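Local coordinates for protein fructosyl amine: oxygen oxidoreductase (Aspergillus fumigatus, PDB 3DJE) that oxidatively deglycates fructosyl amino acids (Amadori products), using bound FAD as its redox cofactor, at residues P282-M287 with Q304-A309. Numbering follows the deposited sequence.
Sequences PGYTNM and QIPKEA
Tyr284 sends its ring out of the strand with CG trans to its own carbonyl carbon (chi1 -70°), while Glu308 tucks CG between N and C of its backbone (chi1 61°) and then runs extended; with these torsions the phenol and the carboxylate converge from opposing sides. They join in one hydrogen bond, Tyr284 OH donating to Glu308 OE2 at 2.7 Å. OE2 lies at the edge of the phenol, in the ring plane, 3.4 Å from Tyr284 CE1. The carboxylate is turned steeply away from that plane, and the hydroxyl reaches OE2 from well above the carboxylate, 57° out of its plane. Beside this polar bond, Pro306 and Tyr284 point opposite ways as they pass: Pro306 CG comes obliquely to 3.9 Å from Tyr284 CZ, and Ala309 CB approaches Tyr284 OH at 4.3 Å. The contact joins strand 274-289, a long strand interrupted by a bulge or short loop in the large mixed sheet of this MSOX/MTOX-family flavoenzyme, to the first turn of helix 307-320. Pro306 is the N-cap residue of that helix, and Pro306 O accepts a weak bond from Ala309 N (2.9 Å). With Glu308 in this first turn, the helix dipole would probably help to stabilise a negative carboxylate. Arg312 NH2, from the following turn, donates a second bond to Tyr284 OH, and the buried hydroxyl is thereby gripped by two side chains of one helix. Met419 touches both Tyr284 and Glu308, and Thr237 of strand 232-242 packs on Pro306. The Tyr284 side chain lies about 10 Å from both the bound FAD and the bound thio-fructopyranose ligand FSA, near the active site but touching neither molecule.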
# COMPACT_ATOMS: atom_id res chain seq x y z
N PRO A 282 -0.65 -5.91 -13.48
CA PRO A 282 -0.80 -4.45 -13.49
C PRO A 282 -2.04 -3.85 -12.79
O PRO A 282 -2.18 -2.63 -12.78
CB PRO A 282 -0.79 -4.10 -14.99
CG PRO A 282 -0.24 -5.34 -15.67
CD PRO A 282 -0.75 -6.46 -14.85
N GLY A 283 -2.89 -4.69 -12.21
CA GLY A 283 -4.01 -4.22 -11.39
C GLY A 283 -5.37 -4.33 -12.04
O GLY A 283 -5.47 -4.46 -13.27
N TYR A 284 -6.41 -4.32 -11.20
CA TYR A 284 -7.82 -4.22 -11.65
C TYR A 284 -8.36 -2.83 -11.35
O TYR A 284 -8.23 -2.33 -10.23
CB TYR A 284 -8.70 -5.21 -10.89
CG TYR A 284 -8.48 -6.66 -11.20
CD1 TYR A 284 -9.20 -7.28 -12.21
CD2 TYR A 284 -7.58 -7.43 -10.46
CE1 TYR A 284 -9.01 -8.61 -12.51
CE2 TYR A 284 -7.38 -8.78 -10.73
CZ TYR A 284 -8.10 -9.36 -11.77
OH TYR A 284 -7.92 -10.69 -12.05
N THR A 285 -8.99 -2.22 -12.35
CA THR A 285 -9.81 -1.04 -12.11
C THR A 285 -11.27 -1.47 -11.98
O THR A 285 -11.61 -2.63 -12.20
CB THR A 285 -9.69 -0.02 -13.25
OG1 THR A 285 -10.03 -0.67 -14.48
CG2 THR A 285 -8.27 0.55 -13.33
N ASN A 286 -12.14 -0.54 -11.60
CA ASN A 286 -13.58 -0.80 -11.62
C ASN A 286 -14.27 0.41 -12.24
O ASN A 286 -14.91 1.20 -11.54
CB ASN A 286 -14.11 -1.10 -10.22
CG ASN A 286 -15.56 -1.59 -10.24
OD1 ASN A 286 -15.93 -2.45 -11.05
ND2 ASN A 286 -16.37 -1.08 -9.32
N MSE A 287 -14.10 0.53 -13.56
CA MSE A 287 -14.56 1.67 -14.34
C MSE A 287 -16.07 1.68 -14.51
O MSE A 287 -16.64 0.77 -15.11
CB MSE A 287 -13.89 1.68 -15.72
CG MSE A 287 -12.37 1.85 -15.70
SE MSE A 287 -11.82 3.54 -14.89
CE MSE A 287 -9.90 3.43 -15.13
N GLN A 304 -12.95 -12.04 -1.53
CA GLN A 304 -12.70 -13.13 -2.47
C GLN A 304 -11.75 -12.54 -3.52
O GLN A 304 -11.51 -11.34 -3.55
CB GLN A 304 -13.98 -13.58 -3.19
CG GLN A 304 -15.11 -14.16 -2.32
CD GLN A 304 -14.73 -15.42 -1.55
OE1 GLN A 304 -13.70 -16.04 -1.80
NE2 GLN A 304 -15.57 -15.79 -0.58
N ILE A 305 -11.22 -13.40 -4.38
CA ILE A 305 -10.48 -12.92 -5.54
C ILE A 305 -11.08 -13.53 -6.81
O ILE A 305 -11.72 -14.57 -6.72
CB ILE A 305 -8.97 -13.21 -5.44
CG1 ILE A 305 -8.68 -14.71 -5.32
CG2 ILE A 305 -8.37 -12.45 -4.24
CD1 ILE A 305 -7.22 -15.06 -5.50
N PRO A 306 -10.86 -12.89 -7.98
CA PRO A 306 -11.30 -13.51 -9.25
C PRO A 306 -10.68 -14.89 -9.44
O PRO A 306 -9.53 -15.11 -9.04
CB PRO A 306 -10.76 -12.54 -10.31
CG PRO A 306 -10.68 -11.21 -9.59
CD PRO A 306 -10.22 -11.59 -8.21
N LYS A 307 -11.41 -15.81 -10.07
CA LYS A 307 -10.88 -17.14 -10.33
C LYS A 307 -9.59 -17.10 -11.15
O LYS A 307 -8.69 -17.91 -10.93
CB LYS A 307 -11.94 -18.05 -10.96
CG LYS A 307 -13.01 -18.50 -9.97
CD LYS A 307 -12.66 -19.82 -9.29
CE LYS A 307 -13.15 -21.02 -10.12
NZ LYS A 307 -12.96 -22.33 -9.42
N GLU A 308 -9.50 -16.16 -12.09
CA GLU A 308 -8.29 -16.02 -12.90
C GLU A 308 -7.07 -15.68 -12.01
O GLU A 308 -5.95 -16.15 -12.29
CB GLU A 308 -8.47 -14.99 -14.02
CG GLU A 308 -8.79 -13.58 -13.54
CD GLU A 308 -8.58 -12.53 -14.61
OE1 GLU A 308 -7.90 -12.82 -15.64
OE2 GLU A 308 -9.08 -11.40 -14.41
N ALA A 309 -7.32 -14.92 -10.95
CA ALA A 309 -6.27 -14.59 -9.97
C ALA A 309 -5.83 -15.82 -9.18
O ALA A 309 -4.63 -16.04 -8.98
CB ALA A 309 -6.72 -13.46 -9.03